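Local coordinates for protein dienelactone hydrolase (Anabaena variabilis, PDB 2O2G) that probably acts as a hydrolase of the dienelactone hydrolase family, built on the alpha/beta-hydrolase fold, at residues A[15-20]-A[68-73]; A[100-105]-A[114-119]. All blocks are in the same frame, centred on the assembly; numbering follows the deposited sequence.

Interaction 1. Residues A[15-20]-A[68-73]; sequences VSVSVG and LLIDLL. With EDO (1,2-ethanediol), chain D.
The CD1 methyl at the end of I70 runs into the side of V17, the two side chains meeting at about a right angle. I70 CD1 lies 3.6 Å from V17 CG2 and 3.8 Å from V17 CG1, so one methyl rests against both arms of the valine fork. I70 reaches this far because its chain is extended: CG1 is anti to the backbone N (chi1 -156°) and chi2 is also near trans, which carries CD1 straight out from strand 68-70. L68 divides its branches between two partners. L68 CD1 meets V15 CG2 at 4.0 Å on an oblique approach, while L68 CD2 is more loosely placed, 4.5 Å from V17 CG2. Short, beta-branched valines suit strand 15-19, whereas the longer leucine and isoleucine span the gap between strands whose axes are 9.5 Å apart and cross at 72°. These strands are not sheet neighbours: strand 22-29 runs between them, and from helix 91-107 W104 packs on V15 and V17, and A101 on V17 and I70. V15 O accepts a hydrogen bond of 2.9 Å from O1 of a 1,2-ethanediol, probably from the crystallisation liquor. No hydrogen bond joins the two segments, so their attraction is purely hydrophobic and rests on methyl-to-methyl packing.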
ATOM      1  N   VAL A  15     -11.840  12.556  -2.801  1.00 26.71           N
ATOM      2  CA  VAL A  15     -12.647  11.732  -3.678  1.00 24.55           C
ATOM      3  C   VAL A  15     -13.512  10.701  -2.922  1.00 27.98           C
ATOM      4  O   VAL A  15     -13.214  10.352  -1.785  1.00 28.23           O
ATOM      5  CB  VAL A  15     -11.741  11.021  -4.714  1.00 25.92           C
ATOM      6  CG1 VAL A  15     -10.920  12.060  -5.460  1.00 27.40           C
ATOM      7  CG2 VAL A  15     -10.781   9.990  -4.062  1.00 26.35           C
ATOM      8  N   SER A  16     -14.601  10.272  -3.566  1.00 21.78           N
ATOM      9  CA  SER A  16     -15.448   9.197  -3.079  1.00 26.22           C
ATOM     10  C   SER A  16     -15.238   8.026  -4.052  1.00 26.84           C
ATOM     11  O   SER A  16     -15.575   8.127  -5.222  1.00 25.04           O
ATOM     12  CB  SER A  16     -16.915   9.602  -3.046  1.00 28.85           C
ATOM     13  OG  SER A  16     -17.662   8.592  -2.375  1.00 36.18           O
ATOM     14  N   VAL A  17     -14.611   6.975  -3.556  1.00 26.12           N
ATOM     15  CA  VAL A  17     -14.260   5.764  -4.297  1.00 27.53           C
ATOM     16  C   VAL A  17     -15.362   4.688  -4.091  1.00 30.00           C
ATOM     17  O   VAL A  17     -15.530   4.145  -3.000  1.00 33.00           O
ATOM     18  CB  VAL A  17     -12.916   5.226  -3.815  1.00 25.50           C
ATOM     19  CG1 VAL A  17     -12.532   3.894  -4.547  1.00 31.02           C
ATOM     20  CG2 VAL A  17     -11.792   6.270  -3.969  1.00 26.46           C
ATOM     21  N   SER A  18     -16.125   4.416  -5.147  1.00 29.10           N
ATOM     22  CA  SER A  18     -17.188   3.435  -5.112  1.00 28.86           C
ATOM     23  C   SER A  18     -16.638   2.017  -5.315  1.00 31.81           C
ATOM     24  O   SER A  18     -15.879   1.754  -6.263  1.00 32.09           O
ATOM     25  CB  SER A  18     -18.224   3.731  -6.189  1.00 32.01           C
ATOM     26  OG  SER A  18     -18.973   4.888  -5.853  1.00 41.50           O
ATOM     27  N   VAL A  19     -17.010   1.130  -4.405  1.00 25.41           N
ATOM     28  CA  VAL A  19     -16.604  -0.260  -4.437  1.00 29.77           C
ATOM     29  C   VAL A  19     -17.876  -1.007  -4.148  1.00 30.73           C
ATOM     30  O   VAL A  19     -18.265  -1.168  -3.009  1.00 29.78           O
ATOM     31  CB  VAL A  19     -15.543  -0.571  -3.397  1.00 28.77           C
ATOM     32  CG1 VAL A  19     -15.220  -2.059  -3.376  1.00 33.73           C
ATOM     33  CG2 VAL A  19     -14.266   0.252  -3.701  1.00 28.75           C
ATOM     34  N   GLY A  20     -18.574  -1.389  -5.201  1.00 35.11           N
ATOM     35  CA  GLY A  20     -19.836  -2.079  -5.043  1.00 36.25           C
ATOM     36  C   GLY A  20     -20.788  -1.191  -4.286  1.00 37.16           C
ATOM     37  O   GLY A  20     -20.978  -0.014  -4.622  1.00 40.49           O
ATOM     38  N   LEU A  68      -2.992   7.789  -4.058  1.00 24.44           N
ATOM     39  CA  LEU A  68      -4.364   7.664  -3.526  1.00 23.88           C
ATOM     40  C   LEU A  68      -4.279   7.050  -2.130  1.00 25.32           C
ATOM     41  O   LEU A  68      -3.910   5.901  -1.971  1.00 26.54           O
ATOM     42  CB  LEU A  68      -5.262   6.821  -4.412  1.00 24.70           C
ATOM     43  CG  LEU A  68      -6.686   6.592  -3.873  1.00 27.27           C
ATOM     44  CD1 LEU A  68      -7.395   7.942  -3.640  1.00 27.48           C
ATOM     45  CD2 LEU A  68      -7.458   5.677  -4.819  1.00 33.92           C
ATOM     46  N   LEU A  69      -4.523   7.889  -1.127  1.00 25.72           N
ATOM     47  CA  LEU A  69      -4.587   7.489   0.258  1.00 26.95           C
ATOM     48  C   LEU A  69      -6.068   7.281   0.487  1.00 27.52           C
ATOM     49  O   LEU A  69      -6.846   8.198   0.316  1.00 27.34           O
ATOM     50  CB  LEU A  69      -4.040   8.605   1.127  1.00 25.07           C
ATOM     51  CG  LEU A  69      -2.515   8.764   1.022  1.00 31.15           C
ATOM     52  CD1 LEU A  69      -2.120  10.182   1.335  1.00 25.66           C
ATOM     53  CD2 LEU A  69      -1.836   7.792   1.925  1.00 31.83           C
ATOM     54  N   ILE A  70      -6.434   6.064   0.862  1.00 26.42           N
ATOM     55  CA  ILE A  70      -7.826   5.672   1.038  1.00 27.78           C
ATOM     56  C   ILE A  70      -8.173   5.054   2.391  1.00 26.78           C
ATOM     57  O   ILE A  70      -7.330   4.469   3.056  1.00 26.04           O
ATOM     58  CB  ILE A  70      -8.152   4.690  -0.110  1.00 25.94           C
ATOM     59  CG1 ILE A  70      -9.638   4.664  -0.399  1.00 35.54           C
ATOM     60  CG2 ILE A  70      -7.533   3.293   0.106  1.00 26.95           C
ATOM     61  CD1 ILE A  70      -9.921   4.104  -1.729  1.00 42.03           C
ATOM     62  N   ASP A  71      -9.415   5.205   2.816  1.00 27.03           N
ATOM     63  CA  ASP A  71      -9.896   4.496   3.966  1.00 27.81           C
ATOM     64  C   ASP A  71     -10.415   3.182   3.384  1.00 29.79           C
ATOM     65  O   ASP A  71     -11.292   3.180   2.514  1.00 28.10           O
ATOM     66  CB  ASP A  71     -11.038   5.245   4.663  1.00 30.47           C
ATOM     67  CG  ASP A  71     -10.563   6.466   5.445  1.00 28.82           C
ATOM     68  OD1 ASP A  71      -9.387   6.504   5.871  1.00 32.09           O
ATOM     69  OD2 ASP A  71     -11.395   7.359   5.650  1.00 37.36           O
ATOM     70  N   LEU A  72      -9.899   2.059   3.850  1.00 27.89           N
ATOM     71  CA  LEU A  72     -10.394   0.779   3.382  1.00 28.39           C
ATOM     72  C   LEU A  72     -11.751   0.447   3.964  1.00 25.03           C
ATOM     73  O   LEU A  72     -12.476  -0.398   3.411  1.00 28.54           O
ATOM     74  CB  LEU A  72      -9.379  -0.328   3.657  1.00 31.27           C
ATOM     75  CG  LEU A  72      -8.147  -0.158   2.735  1.00 33.38           C
ATOM     76  CD1 LEU A  72      -7.107  -1.210   3.086  1.00 44.00           C
ATOM     77  CD2 LEU A  72      -8.490  -0.262   1.271  1.00 48.84           C
ATOM     78  N   LEU A  73     -12.102   1.070   5.078  1.00 24.39           N
ATOM     79  CA  LEU A  73     -13.419   0.860   5.650  1.00 24.53           C
ATOM     80  C   LEU A  73     -14.255   2.122   5.464  1.00 26.03           C
ATOM     81  O   LEU A  73     -13.703   3.236   5.342  1.00 24.68           O
ATOM     82  CB  LEU A  73     -13.344   0.521   7.129  1.00 24.53           C
ATOM     83  CG  LEU A  73     -12.468  -0.661   7.526  1.00 27.54           C
ATOM     84  CD1 LEU A  73     -12.496  -0.824   9.038  1.00 25.46           C
ATOM     85  CD2 LEU A  73     -12.928  -1.921   6.850  1.00 25.53           C
TER
HETATM   86  C1  EDO D 225     -13.523  12.658   1.648  1.00 36.13           C
HETATM   87  O1  EDO D 225     -12.787  12.032   0.567  1.00 27.06           O
HETATM   88  C2  EDO D 225     -14.823  13.321   1.218  1.00 40.17           C
HETATM   89  O2  EDO D 225     -15.434  12.649   0.101  1.00 37.74           O

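Interaction 2. Residues A[100-105]-A[114-119]; sequences GATDWL and LKVGYF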
ATOM      1  N   GLY A 100     -11.227  -3.193  -5.278  1.00 27.65           N
ATOM      2  CA  GLY A 100     -12.294  -2.231  -5.653  1.00 28.30           C
ATOM      3  C   GLY A 100     -11.739  -0.846  -5.977  1.00 24.42           C
ATOM      4  O   GLY A 100     -12.090  -0.258  -7.016  1.00 25.50           O
ATOM      5  N   ALA A 101     -10.869  -0.329  -5.120  1.00 25.22           N
ATOM      6  CA  ALA A 101     -10.187   0.950  -5.388  1.00 25.74           C
ATOM      7  C   ALA A 101      -9.301   0.928  -6.634  1.00 24.40           C
ATOM      8  O   ALA A 101      -9.163   1.945  -7.328  1.00 26.05           O
ATOM      9  CB  ALA A 101      -9.367   1.397  -4.179  1.00 25.40           C
ATOM     10  N   THR A 102      -8.681  -0.213  -6.907  1.00 23.08           N
ATOM     11  CA  THR A 102      -7.837  -0.398  -8.111  1.00 25.68           C
ATOM     12  C   THR A 102      -8.731  -0.268  -9.367  1.00 26.66           C
ATOM     13  O   THR A 102      -8.451   0.499 -10.272  1.00 25.36           O
ATOM     14  CB  THR A 102      -7.084  -1.774  -8.052  1.00 26.56           C
ATOM     15  OG1 THR A 102      -6.302  -1.856  -6.835  1.00 29.66           O
ATOM     16  CG2 THR A 102      -6.137  -1.933  -9.241  1.00 24.58           C
ATOM     17  N   ASP A 103      -9.840  -0.987  -9.362  1.00 27.27           N
ATOM     18  CA  ASP A 103     -10.808  -0.934 -10.466  1.00 27.64           C
ATOM     19  C   ASP A 103     -11.343   0.492 -10.681  1.00 27.25           C
ATOM     20  O   ASP A 103     -11.495   0.945 -11.831  1.00 24.28           O
ATOM     21  CB  ASP A 103     -11.952  -1.919 -10.203  1.00 24.14           C
ATOM     22  CG  ASP A 103     -11.495  -3.379 -10.246  1.00 29.53           C
ATOM     23  OD1 ASP A 103     -10.366  -3.644 -10.728  1.00 27.91           O
ATOM     24  OD2 ASP A 103     -12.292  -4.274  -9.836  1.00 25.12           O
ATOM     25  N   TRP A 104     -11.558   1.218  -9.588  1.00 25.80           N
ATOM     26  CA  TRP A 104     -12.034   2.608  -9.668  1.00 25.10           C
ATOM     27  C   TRP A 104     -10.996   3.466 -10.387  1.00 22.95           C
ATOM     28  O   TRP A 104     -11.349   4.212 -11.321  1.00 23.81           O
ATOM     29  CB  TRP A 104     -12.301   3.157  -8.288  1.00 22.06           C
ATOM     30  CG  TRP A 104     -12.870   4.541  -8.258  1.00 21.95           C
ATOM     31  CD1 TRP A 104     -14.167   4.898  -8.317  1.00 23.47           C
ATOM     32  CD2 TRP A 104     -12.121   5.738  -8.062  1.00 21.02           C
ATOM     33  NE1 TRP A 104     -14.274   6.271  -8.204  1.00 26.87           N
ATOM     34  CE2 TRP A 104     -13.027   6.797  -8.020  1.00 23.19           C
ATOM     35  CE3 TRP A 104     -10.766   6.000  -7.860  1.00 25.41           C
ATOM     36  CZ2 TRP A 104     -12.617   8.119  -7.857  1.00 25.66           C
ATOM     37  CZ3 TRP A 104     -10.351   7.320  -7.684  1.00 26.92           C
ATOM     38  CH2 TRP A 104     -11.275   8.352  -7.692  1.00 20.81           C
ATOM     39  N   LEU A 105      -9.729   3.316  -9.999  1.00 26.18           N
ATOM     40  CA  LEU A 105      -8.623   4.003 -10.681  1.00 24.94           C
ATOM     41  C   LEU A 105      -8.550   3.608 -12.157  1.00 26.72           C
ATOM     42  O   LEU A 105      -8.289   4.439 -13.009  1.00 29.26           O
ATOM     43  CB  LEU A 105      -7.291   3.635 -10.025  1.00 26.70           C
ATOM     44  CG  LEU A 105      -7.045   4.233  -8.653  1.00 25.56           C
ATOM     45  CD1 LEU A 105      -5.769   3.687  -8.039  1.00 22.19           C
ATOM     46  CD2 LEU A 105      -7.061   5.753  -8.792  1.00 25.68           C
ATOM     47  N   LEU A 114      -2.842   5.869 -15.516  1.00 27.36           N
ATOM     48  CA  LEU A 114      -1.791   5.682 -14.529  1.00 27.02           C
ATOM     49  C   LEU A 114      -1.495   4.221 -14.196  1.00 27.34           C
ATOM     50  O   LEU A 114      -2.411   3.415 -14.024  1.00 28.28           O
ATOM     51  CB  LEU A 114      -2.127   6.474 -13.267  1.00 27.58           C
ATOM     52  CG  LEU A 114      -2.230   8.000 -13.447  1.00 22.74           C
ATOM     53  CD1 LEU A 114      -2.923   8.616 -12.241  1.00 26.55           C
ATOM     54  CD2 LEU A 114      -0.859   8.658 -13.684  1.00 25.81           C
ATOM     55  N   LYS A 115      -0.210   3.886 -14.086  1.00 26.95           N
ATOM     56  CA  LYS A 115       0.183   2.520 -13.691  1.00 29.88           C
ATOM     57  C   LYS A 115       0.067   2.355 -12.171  1.00 29.03           C
ATOM     58  O   LYS A 115       0.732   3.047 -11.379  1.00 31.34           O
ATOM     59  CB  LYS A 115       1.562   2.125 -14.214  1.00 31.23           C
ATOM     60  CG  LYS A 115       1.562   1.728 -15.706  1.00 38.53           C
ATOM     61  CD  LYS A 115       1.437   2.873 -16.625  1.00 40.59           C
ATOM     62  CE  LYS A 115       1.172   2.426 -18.065  1.00 46.84           C
ATOM     63  NZ  LYS A 115       2.114   1.385 -18.512  1.00 41.55           N
ATOM     64  N   VAL A 116      -0.754   1.393 -11.769  1.00 31.33           N
ATOM     65  CA  VAL A 116      -1.021   1.211 -10.365  1.00 31.86           C
ATOM     66  C   VAL A 116       0.031   0.406  -9.637  1.00 31.13           C
ATOM     67  O   VAL A 116       0.444  -0.658 -10.090  1.00 34.60           O
ATOM     68  CB  VAL A 116      -2.396   0.582 -10.091  1.00 33.51           C
ATOM     69  CG1 VAL A 116      -2.592   0.346  -8.588  1.00 32.18           C
ATOM     70  CG2 VAL A 116      -3.528   1.484 -10.626  1.00 32.69           C
ATOM     71  N   GLY A 117       0.439   0.940  -8.482  1.00 29.88           N
ATOM     72  CA  GLY A 117       1.319   0.238  -7.549  1.00 28.53           C
ATOM     73  C   GLY A 117       0.678   0.288  -6.162  1.00 26.70           C
ATOM     74  O   GLY A 117      -0.119   1.171  -5.871  1.00 27.54           O
ATOM     75  N   TYR A 118       1.065  -0.625  -5.276  1.00 27.28           N
ATOM     76  CA  TYR A 118       0.513  -0.633  -3.929  1.00 27.56           C
ATOM     77  C   TYR A 118       1.588  -0.389  -2.872  1.00 28.50           C
ATOM     78  O   TYR A 118       2.753  -0.898  -2.982  1.00 27.73           O
ATOM     79  CB  TYR A 118      -0.144  -1.971  -3.576  1.00 28.17           C
ATOM     80  CG  TYR A 118      -1.369  -2.436  -4.355  1.00 22.96           C
ATOM     81  CD1 TYR A 118      -2.247  -1.564  -4.966  1.00 23.87           C
ATOM     82  CD2 TYR A 118      -1.691  -3.779  -4.356  1.00 26.26           C
ATOM     83  CE1 TYR A 118      -3.371  -2.039  -5.625  1.00 24.76           C
ATOM     84  CE2 TYR A 118      -2.818  -4.264  -4.983  1.00 33.17           C
ATOM     85  CZ  TYR A 118      -3.658  -3.410  -5.611  1.00 28.76           C
ATOM     86  OH  TYR A 118      -4.754  -3.962  -6.231  1.00 24.84           O
ATOM     87  N   PHE A 119       1.220   0.412  -1.882  1.00 29.21           N
ATOM     88  CA  PHE A 119       2.062   0.636  -0.706  1.00 29.97           C
ATOM     89  C   PHE A 119       1.233   0.168   0.450  1.00 29.18           C
ATOM     90  O   PHE A 119       0.276   0.843   0.831  1.00 31.65           O
ATOM     91  CB  PHE A 119       2.513   2.087  -0.539  1.00 29.40           C
ATOM     92  CG  PHE A 119       3.427   2.289   0.661  1.00 26.98           C
ATOM     93  CD1 PHE A 119       2.902   2.445   1.945  1.00 29.62           C
ATOM     94  CD2 PHE A 119       4.801   2.302   0.516  1.00 22.46           C
ATOM     95  CE1 PHE A 119       3.767   2.616   3.068  1.00 22.57           C
ATOM     96  CE2 PHE A 119       5.670   2.442   1.636  1.00 25.55           C
ATOM     97  CZ  PHE A 119       5.163   2.596   2.891  1.00 27.36           C
TER
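T102 faces strand 115-119 from helix 100-105 and receives a hydrogen bond from Y118, whose OH stands 2.7 Å from T102 OG1. The threonine oxygen lies in the plane of the tyrosine ring, off its edge on the CE1 side, and the angle CZ-OH-OG1 is close to 104°, as expected for a phenolic donor. With OG1 anti to the carbonyl carbon and beside the backbone N (chi1 -56°), the hydroxyl can also bond to the carbonyl of L98 one helical turn earlier. It thus serves two partners at once and remains satisfied inside a buried interface, a task for which threonine is well suited. Its other branch, CG2, sits 4.3 Å from V116 CG1, adding an apolar touch beside the polar one. One turn on, L105 brings its CD1 obliquely to V116 CG2, 4.1 Å away. V116 thereby meets the helix with both methyls of its compact fork, CG1 at T102 and CG2 at L105. Y118 reaches across by length: its CB does not point at the helix, yet the ring extends far enough to deliver its hydroxyl. A phenylalanine in place of Y118 would probably leave T102 OG1 without this donor and the ring less firmly fixed in its rotation. Helix 91-107 runs nearly antiparallel to the strand, at 158° for these segments, as in a beta-alpha-beta crossover. L39 of central strand 36-41 meets T102, and L68 of strand 66-70 meets L105. The Y118 ring meanwhile lies against A128, A131 and A132 of helix 123-134, whose small side chains leave room for the ring.

Interactions 1 and 2 have centres 11 Å apart and lie on the same face of one mixed sheet, under helix 91-107. They follow in series along the chain: 15-20 with 68-73 is complete before 100-105 meets 114-119. The connection that includes helix 91-107 carries the chain past strand 36-41, from strand 66-70 to strand 115-121. The two contacts touch directly, I70 CD1 resting 3.7 Å from A101 CB, so the helix links the antiparallel outer edge of the sheet to its parallel centre. Strand 115-121 then leads to S122, probably the nucleophile on the elbow of this hydrolase fold.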